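Local structure of lipoprotein (Mycoplasma mycoides subsp. capri, 7ADK) at residues Glu170-Asp175 and Pro612-Pro617; Ile256-Glu261 and Pro749-Pro754; Ser518-Leu523 and Gly801-Gly806; Thr231-Asn234 and Phe240-Pro243. The protein is a lipoprotein of the Mycoplasma peptidase (DUF31) family and probably acts as a protease related to the chymotrypsin-like enzymes of the PA clan. All coordinates share one frame; numbering follows the deposited sequence.

Interaction 1: Glu170-Asp175 and Pro612-Pro617; sequences EYTKKD and PLDFDP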
loop_
_atom_site.group_PDB
_atom_site.type_symbol
_atom_site.label_atom_id
_atom_site.label_comp_id
_atom_site.label_asym_id
_atom_site.label_seq_id
_atom_site.Cartn_x
_atom_site.Cartn_y
_atom_site.Cartn_z
ATOM N N GLU B 170 16.576 36.960 4.812
ATOM C CA GLU B 170 17.055 37.683 3.625
ATOM C C GLU B 170 16.793 36.926 2.310
ATOM O O GLU B 170 16.516 37.564 1.300
ATOM C CB GLU B 170 18.515 38.114 3.778
ATOM C CG GLU B 170 19.514 36.966 3.867
ATOM C CD GLU B 170 20.949 37.406 3.592
ATOM O OE1 GLU B 170 21.586 36.854 2.667
ATOM O OE2 GLU B 170 21.435 38.333 4.272
ATOM N N TYR B 171 16.785 35.590 2.298
ATOM C CA TYR B 171 16.377 34.810 1.129
ATOM C C TYR B 171 14.887 35.015 0.814
ATOM O O TYR B 171 14.505 35.125 -0.353
ATOM C CB TYR B 171 16.756 33.334 1.309
ATOM C CG TYR B 171 16.598 32.500 0.054
ATOM C CD1 TYR B 171 17.687 32.224 -0.792
ATOM C CD2 TYR B 171 15.331 31.998 -0.275
ATOM C CE1 TYR B 171 17.508 31.452 -1.955
ATOM C CE2 TYR B 171 15.143 31.259 -1.450
ATOM C CZ TYR B 171 16.233 30.966 -2.286
ATOM O OH TYR B 171 16.015 30.222 -3.398
ATOM N N THR B 172 14.026 35.164 1.824
ATOM C CA THR B 172 12.617 35.507 1.585
ATOM C C THR B 172 12.469 36.873 0.913
ATOM O O THR B 172 11.594 37.038 0.069
ATOM C CB THR B 172 11.725 35.457 2.842
ATOM O OG1 THR B 172 11.869 36.592 3.661
ATOM C CG2 THR B 172 11.922 34.241 3.707
ATOM N N LYS B 173 13.333 37.842 1.232
ATOM C CA LYS B 173 13.268 39.228 0.723
ATOM C C LYS B 173 13.962 39.436 -0.632
ATOM O O LYS B 173 13.563 40.324 -1.384
ATOM C CB LYS B 173 13.780 40.200 1.800
ATOM C CG LYS B 173 12.857 40.188 3.024
ATOM C CD LYS B 173 13.229 41.194 4.113
ATOM C CE LYS B 173 14.621 40.952 4.704
ATOM N NZ LYS B 173 14.921 41.919 5.780
ATOM N N LYS B 174 14.937 38.601 -0.989
ATOM C CA LYS B 174 15.587 38.525 -2.315
ATOM C C LYS B 174 14.593 38.309 -3.463
ATOM O O LYS B 174 13.542 37.698 -3.276
ATOM C CB LYS B 174 16.661 37.420 -2.285
ATOM C CG LYS B 174 17.958 37.908 -1.625
ATOM C CD LYS B 174 18.990 36.798 -1.403
ATOM C CE LYS B 174 20.086 37.325 -0.473
ATOM N NZ LYS B 174 21.093 36.318 -0.090
ATOM N N ASP B 175 14.926 38.798 -4.657
ATOM C CA ASP B 175 14.219 38.468 -5.907
ATOM C C ASP B 175 14.745 37.157 -6.517
ATOM O O ASP B 175 15.769 36.634 -6.089
ATOM C CB ASP B 175 14.319 39.621 -6.919
ATOM C CG ASP B 175 15.675 39.753 -7.614
ATOM O OD1 ASP B 175 16.714 39.490 -6.972
ATOM O OD2 ASP B 175 15.706 40.093 -8.817
ATOM N N PRO B 612 4.836 32.699 -2.795
ATOM C CA PRO B 612 5.674 33.087 -1.667
ATOM C C PRO B 612 6.262 31.835 -0.998
ATOM O O PRO B 612 5.614 30.792 -0.959
ATOM C CB PRO B 612 4.733 33.845 -0.743
ATOM C CG PRO B 612 3.386 33.184 -0.962
ATOM C CD PRO B 612 3.435 32.766 -2.424
ATOM N N LEU B 613 7.477 31.901 -0.443
ATOM C CA LEU B 613 8.072 30.755 0.269
ATOM C C LEU B 613 7.311 30.442 1.562
ATOM O O LEU B 613 7.152 29.283 1.937
ATOM C CB LEU B 613 9.538 31.019 0.629
ATOM C CG LEU B 613 10.453 31.416 -0.530
ATOM C CD1 LEU B 613 11.828 31.771 0.018
ATOM C CD2 LEU B 613 10.597 30.319 -1.581
ATOM N N ASP B 614 6.834 31.493 2.227
ATOM C CA ASP B 614 6.022 31.490 3.432
ATOM C C ASP B 614 5.080 32.696 3.454
ATOM O O ASP B 614 5.294 33.704 2.779
ATOM C CB ASP B 614 6.904 31.479 4.682
ATOM C CG ASP B 614 7.974 32.571 4.749
ATOM O OD1 ASP B 614 7.986 33.540 3.961
ATOM O OD2 ASP B 614 8.849 32.431 5.623
ATOM N N PHE B 615 4.023 32.616 4.246
ATOM C CA PHE B 615 3.038 33.676 4.423
ATOM C C PHE B 615 2.454 33.582 5.828
ATOM O O PHE B 615 2.603 32.558 6.489
ATOM C CB PHE B 615 1.963 33.601 3.327
ATOM C CG PHE B 615 0.880 32.556 3.503
ATOM C CD1 PHE B 615 1.190 31.190 3.515
ATOM C CD2 PHE B 615 -0.460 32.954 3.606
ATOM C CE1 PHE B 615 0.182 30.232 3.663
ATOM C CE2 PHE B 615 -1.474 31.997 3.726
ATOM C CZ PHE B 615 -1.152 30.640 3.773
ATOM N N ASP B 616 1.799 34.634 6.307
ATOM C CA ASP B 616 1.032 34.595 7.545
ATOM C C ASP B 616 -0.400 34.094 7.267
ATOM O O ASP B 616 -1.203 34.827 6.686
ATOM C CB ASP B 616 1.050 35.984 8.178
ATOM C CG ASP B 616 0.442 36.015 9.576
ATOM O OD1 ASP B 616 -0.202 35.032 10.003
ATOM O OD2 ASP B 616 0.584 37.057 10.254
ATOM N N PRO B 617 -0.794 32.868 7.662
ATOM C CA PRO B 617 -2.142 32.366 7.396
ATOM C C PRO B 617 -3.215 33.090 8.212
ATOM O O PRO B 617 -4.394 33.015 7.884
ATOM C CB PRO B 617 -2.085 30.884 7.738
ATOM C CG PRO B 617 -1.000 30.798 8.796
ATOM C CD PRO B 617 -0.016 31.874 8.380
#

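Interaction 2: Ile256-Glu261 and Pro749-Pro754; sequences IYEGAE and PRFYAP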
loop_
_atom_site.group_PDB
_atom_site.type_symbol
_atom_site.label_atom_id
_atom_site.label_comp_id
_atom_site.label_asym_id
_atom_site.label_seq_id
_atom_site.Cartn_x
_atom_site.Cartn_y
_atom_site.Cartn_z
ATOM N N ILE B 256 10.835 22.393 -0.308
ATOM C CA ILE B 256 10.273 21.420 0.622
ATOM C C ILE B 256 9.881 22.114 1.936
ATOM O O ILE B 256 8.701 22.343 2.171
ATOM C CB ILE B 256 11.208 20.188 0.767
ATOM C CG1 ILE B 256 11.584 19.613 -0.618
ATOM C CG2 ILE B 256 10.516 19.117 1.619
ATOM C CD1 ILE B 256 12.496 18.390 -0.636
ATOM N N TYR B 257 10.844 22.465 2.798
ATOM C CA TYR B 257 10.630 23.048 4.136
ATOM C C TYR B 257 9.738 22.223 5.093
ATOM O O TYR B 257 9.422 22.658 6.201
ATOM C CB TYR B 257 10.120 24.489 4.039
ATOM C CG TYR B 257 10.846 25.429 3.098
ATOM C CD1 TYR B 257 12.126 25.906 3.426
ATOM C CD2 TYR B 257 10.175 25.930 1.970
ATOM C CE1 TYR B 257 12.724 26.894 2.632
ATOM C CE2 TYR B 257 10.779 26.914 1.167
ATOM C CZ TYR B 257 12.057 27.396 1.501
ATOM O OH TYR B 257 12.655 28.320 0.712
ATOM N N GLU B 258 9.324 21.016 4.697
ATOM C CA GLU B 258 8.393 20.162 5.444
ATOM C C GLU B 258 8.919 19.732 6.816
ATOM O O GLU B 258 8.122 19.424 7.705
ATOM C CB GLU B 258 8.037 18.927 4.593
ATOM C CG GLU B 258 7.229 19.251 3.328
ATOM C CD GLU B 258 5.960 20.073 3.600
ATOM O OE1 GLU B 258 5.360 19.923 4.689
ATOM O OE2 GLU B 258 5.548 20.874 2.738
ATOM N N GLY B 259 10.241 19.758 7.003
ATOM C CA GLY B 259 10.896 19.670 8.310
ATOM C C GLY B 259 10.962 18.266 8.918
ATOM O O GLY B 259 11.156 18.143 10.126
ATOM N N ALA B 260 10.793 17.214 8.116
ATOM C CA ALA B 260 10.942 15.835 8.564
ATOM C C ALA B 260 11.373 14.885 7.433
ATOM O O ALA B 260 12.536 14.494 7.376
ATOM C CB ALA B 260 9.657 15.384 9.271
ATOM N N GLU B 261 10.467 14.486 6.537
ATOM C CA GLU B 261 10.659 13.333 5.640
ATOM C C GLU B 261 10.889 13.737 4.175
ATOM O O GLU B 261 10.121 13.388 3.289
ATOM C CB GLU B 261 9.546 12.285 5.847
ATOM C CG GLU B 261 9.523 11.745 7.288
ATOM C CD GLU B 261 8.750 10.421 7.397
ATOM O OE1 GLU B 261 9.367 9.364 7.652
ATOM O OE2 GLU B 261 7.515 10.399 7.192
ATOM N N PRO B 749 7.460 20.433 -12.564
ATOM C CA PRO B 749 6.547 20.261 -11.439
ATOM C C PRO B 749 7.226 19.996 -10.089
ATOM O O PRO B 749 8.167 19.204 -10.000
ATOM C CB PRO B 749 5.681 19.072 -11.853
ATOM C CG PRO B 749 6.460 18.344 -12.929
ATOM C CD PRO B 749 7.085 19.521 -13.635
ATOM N N ARG B 750 6.719 20.632 -9.022
ATOM C CA ARG B 750 7.321 20.649 -7.671
ATOM C C ARG B 750 7.461 19.286 -6.981
ATOM O O ARG B 750 8.575 18.914 -6.624
ATOM C CB ARG B 750 6.552 21.638 -6.784
ATOM C CG ARG B 750 7.096 21.775 -5.362
ATOM C CD ARG B 750 6.218 22.717 -4.546
ATOM N NE ARG B 750 6.743 22.901 -3.196
ATOM C CZ ARG B 750 6.109 23.368 -2.145
ATOM N NH1 ARG B 750 4.897 23.823 -2.192
ATOM N NH2 ARG B 750 6.698 23.380 -0.999
ATOM N N PHE B 751 6.350 18.592 -6.734
ATOM C CA PHE B 751 6.292 17.371 -5.923
ATOM C C PHE B 751 5.945 16.163 -6.798
ATOM O O PHE B 751 4.905 15.546 -6.605
ATOM C CB PHE B 751 5.274 17.549 -4.772
ATOM C CG PHE B 751 5.617 18.458 -3.598
ATOM C CD1 PHE B 751 6.929 18.556 -3.095
ATOM C CD2 PHE B 751 4.570 19.099 -2.912
ATOM C CE1 PHE B 751 7.186 19.283 -1.922
ATOM C CE2 PHE B 751 4.830 19.836 -1.748
ATOM C CZ PHE B 751 6.136 19.912 -1.241
ATOM N N TYR B 752 6.758 15.808 -7.797
ATOM C CA TYR B 752 6.317 14.828 -8.803
ATOM C C TYR B 752 7.434 14.026 -9.469
ATOM O O TYR B 752 7.838 14.281 -10.604
ATOM C CB TYR B 752 5.448 15.547 -9.829
ATOM C CG TYR B 752 4.430 14.692 -10.565
ATOM C CD1 TYR B 752 3.435 13.989 -9.865
ATOM C CD2 TYR B 752 4.455 14.625 -11.961
ATOM C CE1 TYR B 752 2.504 13.190 -10.555
ATOM C CE2 TYR B 752 3.535 13.829 -12.657
ATOM C CZ TYR B 752 2.564 13.101 -11.956
ATOM O OH TYR B 752 1.729 12.301 -12.654
ATOM N N ALA B 753 7.890 12.984 -8.780
ATOM C CA ALA B 753 8.741 11.951 -9.351
ATOM C C ALA B 753 8.105 10.543 -9.240
ATOM O O ALA B 753 8.620 9.675 -8.537
ATOM C CB ALA B 753 10.127 12.093 -8.730
ATOM N N PRO B 754 6.960 10.290 -9.901
ATOM C CA PRO B 754 6.312 8.981 -9.945
ATOM C C PRO B 754 7.108 7.971 -10.788
ATOM O O PRO B 754 7.018 7.915 -12.014
ATOM C CB PRO B 754 4.924 9.250 -10.524
ATOM C CG PRO B 754 5.147 10.450 -11.425
ATOM C CD PRO B 754 6.148 11.255 -10.620
#

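Interaction 3: Ser518-Leu523 and Gly801-Gly806; sequences SPLKLL and GDYKLG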
loop_
_atom_site.group_PDB
_atom_site.type_symbol
_atom_site.label_atom_id
_atom_site.label_comp_id
_atom_site.label_asym_id
_atom_site.label_seq_id
_atom_site.Cartn_x
_atom_site.Cartn_y
_atom_site.Cartn_z
ATOM N N SER B 518 14.005 28.198 -39.474
ATOM C CA SER B 518 13.602 27.963 -38.078
ATOM C C SER B 518 14.269 26.802 -37.292
ATOM O O SER B 518 14.171 26.856 -36.061
ATOM C CB SER B 518 12.085 27.803 -38.026
ATOM O OG SER B 518 11.445 28.994 -38.400
ATOM N N PRO B 519 14.900 25.752 -37.882
ATOM C CA PRO B 519 15.441 24.605 -37.137
ATOM C C PRO B 519 16.636 24.922 -36.230
ATOM O O PRO B 519 17.102 26.051 -36.122
ATOM C CB PRO B 519 15.846 23.562 -38.186
ATOM C CG PRO B 519 15.073 23.948 -39.428
ATOM C CD PRO B 519 14.995 25.456 -39.302
ATOM N N LEU B 520 17.168 23.874 -35.592
ATOM C CA LEU B 520 18.406 23.943 -34.811
ATOM C C LEU B 520 19.522 22.993 -35.257
ATOM O O LEU B 520 20.670 23.246 -34.924
ATOM C CB LEU B 520 18.053 23.788 -33.330
ATOM C CG LEU B 520 17.393 22.462 -32.926
ATOM C CD1 LEU B 520 18.379 21.315 -32.792
ATOM C CD2 LEU B 520 16.711 22.680 -31.590
ATOM N N LYS B 521 19.248 21.940 -36.036
ATOM C CA LYS B 521 20.255 20.922 -36.400
ATOM C C LYS B 521 21.400 21.458 -37.276
ATOM O O LYS B 521 22.555 21.092 -37.082
ATOM C CB LYS B 521 19.560 19.738 -37.085
ATOM C CG LYS B 521 18.808 18.797 -36.130
ATOM C CD LYS B 521 19.676 18.032 -35.119
ATOM C CE LYS B 521 20.971 17.389 -35.656
ATOM N NZ LYS B 521 20.756 16.424 -36.764
ATOM N N LEU B 522 21.107 22.395 -38.176
ATOM C CA LEU B 522 22.087 23.141 -38.971
ATOM C C LEU B 522 23.047 24.029 -38.137
ATOM O O LEU B 522 23.985 24.597 -38.691
ATOM C CB LEU B 522 21.338 23.923 -40.068
ATOM C CG LEU B 522 20.454 25.084 -39.567
ATOM C CD1 LEU B 522 21.089 26.450 -39.780
ATOM C CD2 LEU B 522 19.115 25.110 -40.291
ATOM N N LEU B 523 22.816 24.156 -36.821
ATOM C CA LEU B 523 23.656 24.897 -35.873
ATOM C C LEU B 523 24.668 24.018 -35.120
ATOM O O LEU B 523 25.558 24.555 -34.477
ATOM C CB LEU B 523 22.768 25.706 -34.898
ATOM C CG LEU B 523 21.639 26.529 -35.541
ATOM C CD1 LEU B 523 20.805 27.213 -34.466
ATOM C CD2 LEU B 523 22.165 27.580 -36.508
ATOM N N GLY B 801 24.033 32.097 -30.854
ATOM C CA GLY B 801 24.208 32.254 -32.295
ATOM C C GLY B 801 22.903 32.573 -33.008
ATOM O O GLY B 801 22.241 33.554 -32.683
ATOM N N ASP B 802 22.517 31.759 -33.989
ATOM C CA ASP B 802 21.238 31.892 -34.714
ATOM C C ASP B 802 20.050 31.207 -33.986
ATOM O O ASP B 802 18.915 31.227 -34.468
ATOM C CB ASP B 802 21.413 31.358 -36.145
ATOM C CG ASP B 802 20.282 31.745 -37.107
ATOM O OD1 ASP B 802 19.743 32.869 -37.003
ATOM O OD2 ASP B 802 19.963 30.948 -38.018
ATOM N N TYR B 803 20.276 30.592 -32.823
ATOM C CA TYR B 803 19.271 29.831 -32.072
ATOM C C TYR B 803 18.250 30.697 -31.314
ATOM O O TYR B 803 18.563 31.743 -30.749
ATOM C CB TYR B 803 19.968 28.890 -31.101
ATOM C CG TYR B 803 19.024 28.022 -30.297
ATOM C CD1 TYR B 803 18.374 26.951 -30.926
ATOM C CD2 TYR B 803 18.755 28.324 -28.942
ATOM C CE1 TYR B 803 17.419 26.204 -30.220
ATOM C CE2 TYR B 803 17.813 27.567 -28.237
ATOM C CZ TYR B 803 17.125 26.524 -28.882
ATOM O OH TYR B 803 16.171 25.826 -28.226
ATOM N N LYS B 804 17.020 30.182 -31.220
ATOM C CA LYS B 804 15.860 30.742 -30.524
ATOM C C LYS B 804 14.973 29.608 -29.997
ATOM O O LYS B 804 14.977 28.529 -30.570
ATOM C CB LYS B 804 15.128 31.710 -31.465
ATOM C CG LYS B 804 14.772 31.177 -32.870
ATOM C CD LYS B 804 14.590 32.325 -33.871
ATOM C CE LYS B 804 15.942 32.933 -34.294
ATOM N NZ LYS B 804 15.810 34.280 -34.886
ATOM N N LEU B 805 14.204 29.839 -28.929
ATOM C CA LEU B 805 13.334 28.795 -28.352
ATOM C C LEU B 805 12.244 28.340 -29.341
ATOM O O LEU B 805 11.804 27.197 -29.291
ATOM C CB LEU B 805 12.751 29.269 -27.004
ATOM C CG LEU B 805 11.553 28.461 -26.448
ATOM C CD1 LEU B 805 11.903 27.022 -26.104
ATOM C CD2 LEU B 805 11.025 29.101 -25.182
ATOM N N GLY B 806 11.823 29.198 -30.265
ATOM C CA GLY B 806 10.786 28.902 -31.247
ATOM C C GLY B 806 9.373 29.095 -30.712
ATOM O O GLY B 806 9.012 28.594 -29.648
#

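Interaction 4: Thr231-Asn234 and Phe240-Pro243; sequences TYYN and FTLP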
loop_
_atom_site.group_PDB
_atom_site.type_symbol
_atom_site.label_atom_id
_atom_site.label_comp_id
_atom_site.label_asym_id
_atom_site.label_seq_id
_atom_site.Cartn_x
_atom_site.Cartn_y
_atom_site.Cartn_z
ATOM N N THR B 231 25.971 25.375 -24.206
ATOM C CA THR B 231 27.063 26.358 -24.093
ATOM C C THR B 231 27.237 27.183 -25.385
ATOM O O THR B 231 26.334 27.909 -25.789
ATOM C CB THR B 231 28.358 25.701 -23.561
ATOM O OG1 THR B 231 28.865 24.719 -24.437
ATOM C CG2 THR B 231 28.194 25.046 -22.205
ATOM N N TYR B 232 28.409 27.104 -26.005
ATOM C CA TYR B 232 28.911 28.023 -27.016
ATOM C C TYR B 232 29.977 27.296 -27.853
ATOM O O TYR B 232 30.632 26.372 -27.368
ATOM C CB TYR B 232 29.484 29.235 -26.258
ATOM C CG TYR B 232 30.345 28.885 -25.048
ATOM C CD1 TYR B 232 31.655 28.410 -25.220
ATOM C CD2 TYR B 232 29.793 28.941 -23.756
ATOM C CE1 TYR B 232 32.412 27.987 -24.111
ATOM C CE2 TYR B 232 30.539 28.499 -22.651
ATOM C CZ TYR B 232 31.854 28.047 -22.819
ATOM O OH TYR B 232 32.561 27.637 -21.737
ATOM N N TYR B 233 30.197 27.707 -29.101
ATOM C CA TYR B 233 31.394 27.327 -29.863
ATOM C C TYR B 233 31.770 28.470 -30.803
ATOM O O TYR B 233 30.928 28.964 -31.552
ATOM C CB TYR B 233 31.190 26.014 -30.623
ATOM C CG TYR B 233 32.439 25.544 -31.337
ATOM C CD1 TYR B 233 33.458 24.906 -30.605
ATOM C CD2 TYR B 233 32.612 25.792 -32.712
ATOM C CE1 TYR B 233 34.635 24.497 -31.259
ATOM C CE2 TYR B 233 33.793 25.387 -33.364
ATOM C CZ TYR B 233 34.805 24.728 -32.641
ATOM O OH TYR B 233 35.939 24.321 -33.261
ATOM N N ASN B 234 33.021 28.933 -30.730
ATOM C CA ASN B 234 33.358 30.298 -31.141
ATOM C C ASN B 234 34.573 30.415 -32.070
ATOM O O ASN B 234 35.006 31.531 -32.332
ATOM C CB ASN B 234 33.520 31.177 -29.893
ATOM C CG ASN B 234 32.294 31.244 -29.004
ATOM O OD1 ASN B 234 31.892 30.269 -28.404
ATOM N ND2 ASN B 234 31.678 32.385 -28.870
ATOM N N PHE B 240 27.257 25.092 -32.298
ATOM C CA PHE B 240 26.849 24.456 -31.043
ATOM C C PHE B 240 27.600 23.160 -30.751
ATOM O O PHE B 240 27.807 22.344 -31.645
ATOM C CB PHE B 240 25.370 24.068 -31.095
ATOM C CG PHE B 240 24.307 25.099 -30.830
ATOM C CD1 PHE B 240 24.590 26.258 -30.095
ATOM C CD2 PHE B 240 22.982 24.785 -31.164
ATOM C CE1 PHE B 240 23.539 27.068 -29.666
ATOM C CE2 PHE B 240 21.931 25.596 -30.731
ATOM C CZ PHE B 240 22.217 26.721 -29.950
ATOM N N THR B 241 27.884 22.893 -29.481
ATOM C CA THR B 241 28.383 21.592 -29.017
ATOM C C THR B 241 27.310 20.888 -28.189
ATOM O O THR B 241 26.941 21.363 -27.120
ATOM C CB THR B 241 29.667 21.763 -28.195
ATOM O OG1 THR B 241 30.660 22.393 -28.965
ATOM C CG2 THR B 241 30.242 20.430 -27.749
ATOM N N LEU B 242 26.847 19.724 -28.642
ATOM C CA LEU B 242 25.913 18.844 -27.941
ATOM C C LEU B 242 26.704 17.694 -27.289
ATOM O O LEU B 242 27.430 17.007 -28.005
ATOM C CB LEU B 242 24.878 18.354 -28.961
ATOM C CG LEU B 242 23.889 17.318 -28.407
ATOM C CD1 LEU B 242 22.481 17.636 -28.888
ATOM C CD2 LEU B 242 24.232 15.906 -28.865
ATOM N N PRO B 243 26.646 17.495 -25.967
ATOM C CA PRO B 243 27.514 16.560 -25.243
ATOM C C PRO B 243 26.918 15.158 -25.033
ATOM O O PRO B 243 25.702 14.994 -24.989
ATOM C CB PRO B 243 27.748 17.232 -23.900
ATOM C CG PRO B 243 26.395 17.864 -23.654
ATOM C CD PRO B 243 25.955 18.345 -25.026
#

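Interaction 1: Glu170-Asp175 and Pro612-Pro617
Leu613 reaches the helix with one methyl, CD1, which meets Tyr171 at the edge of its ring and close to the ring plane. Leu613 CD1 is 3.5 Å from Tyr171 CD2 and 3.7 Å from Tyr171 CE2, and the two side chains cross at about a right angle. The same CD1 lies 4.1 Å from Thr172 CA, so it rests on both ring and helix backbone. Beside it, Thr172 CG2 stands 4.0 Å from both OD1 and OD2 of Asp614. This methyl is presented because Thr172 OG1 (chi1 79°) is turned back to bond Asp169 O in its own helix. The contact thus sets the last turn of helix 165-173 against an irregular loop of the peptidase family region; Asp175 then N-caps the next helix, 176-192. From that helix Arg179 bonds the backbone oxygens of Tyr171 and Thr172 and packs on Leu613, while Asp183 takes Tyr171 OH and Tyr168 OH holds Asp614 OD2. Asp614 also packs on an aromatic side chain of another protein's chain.

Interaction 2: Ile256-Glu261 and Pro749-Pro754
Arg750 and Phe751 meet the loop residues Ile256 and Glu258 in a buried contact where the segment 749-754 leaves strand 737-747. As in chymotrypsin-like relatives of the PA clan, the turn that follows, before strand 761-765, probably carries the nucleophile. From CB the Arg750 side chain runs almost straight through CG and CD to NE, with chi1, chi2 and chi3 all within a few degrees of 180°, so its whole length goes into spanning the gap to the 256-261 loop. NE gives a hydrogen bond to Lys255 O, just before that loop, and this fixes the turn of the guanidinium group. NE also lies 3.6 Å above the Phe751 ring plane, toward the rim, while Phe751 CZ sits 3.3 Å above the guanidinium plane, again off centre. At the tip, NH2, like NE, hydrogen-bonds a residue flanking the segments; Ile256 O, 3.9 Å from Arg750 NH2, is merely a neighbour at the guanidinium edge. Glu258 comes from the other segment with its chain bent at chi2 (-53°). Its OE1 is held in a salt bridge by Lys671; OE2 is 4.6 Å from Arg750 NH2, an approach of opposite charges without contact that may still be favourable. The carboxylate and the Phe751 ring meet obliquely, their planes 63° apart, and Glu258 OE2 stops 4.1 Å from Phe751 CZ.

Interaction 3: Ser518-Leu523 and Gly801-Gly806
Leu520 and Tyr803 bring the two backbones closest, their CA atoms 6.6 Å apart, while Leu523 CA and Asp802 CA stand 7.5 Å apart. Between the two leucines the chain makes a 3-10 turn over 521-523, tied by Leu523 N to Leu520 O at 3.0 Å, which brings both side chains to bear on the 801-806 loop. Leu520 and Tyr803 lie side by side and point the same way; Leu520 CD2 touches Tyr803 CE1 at 3.8 Å, at the ring edge near its plane. Leu523 comes across at about a right angle and divides its methyls: CD1 is 3.8 Å from Tyr803 N, beside Tyr803 CB and at the ring edge, and CD2 is 3.9 Å from Asp802 CB. The Tyr803 ring extends along Leu520 because its CG stands opposite the backbone N (chi1 -178°), and its hydroxyl is tied to Asp714 at the far end. Tyr743 packs on both Leu520 and Tyr803, with Phe716 against the leucine and Ile717 against the tyrosine. Apolar side chains of two loops thus pack on helix 715-719 and strand 737-747, at the flank of the mixed sheet, which in a PA-clan relative probably corresponds to one of the two barrels.

Interaction 4: Thr231-Asn234 and Phe240-Pro243
Thr241 OG1 is the polar atom at the centre of this contact: Asn200 ND2 hydrogen-bonds to it, while Tyr233 packs against it through carbon. Thr241 OG1 lies 4.0 Å from Tyr233 CB and 4.1 Å from Tyr233 CD1, set obliquely to the ring. The Thr241 rotamer (chi1 -59°), with OG1 beside its own backbone N, is what turns the hydroxyl oxygen, rather than the methyl CG2, to Tyr233 CB. Tyr233 starts toward the other segment at CB, then turns off: with chi1 -176° its ring leads away, so the near part of the side chain does the touching. The backbones come to 5.5 Å between Tyr233 CA and Phe240 CA, and Tyr233 CB is 4.4 Å from Phe240 N. Neighbours hold each side: the Tyr233 side chain also packs on Asn200 and Ser525, and Tyr232 stacks with Phe220. Phe240 pairs through its backbone with Ser525, takes a bond from Gln527 NE2 at its O, and packs on Ile717 of helix 715-719. With five residues between the two segments and neither forming a regular strand, this is the neck of a short irregular loop in the long connection from helix 220-226 to strand 289-293, packed upon the peptidase region.

The four contacts fall into two pairs. Interactions 1 and 2 have centres 18 Å apart and touch where Leu613 CD1 packs 3.6 Å from Tyr257 OH. Both join the region ahead of strand 289-293 to loops of the peptidase family region, and both come within reach of the other protein's chain. Interactions 3 and 4, 13 Å apart between centres, meet through Phe240, whose CB packs against Leu523 O and whose ring packs on Tyr803. The pairs stand well apart: the nearest atoms of interactions 2 and 3 are about 15 Å from each other. Of the four, interaction 2 lies nearest the chain's centre, its 749-754 segment just ahead in sequence of the probable nucleophile turn.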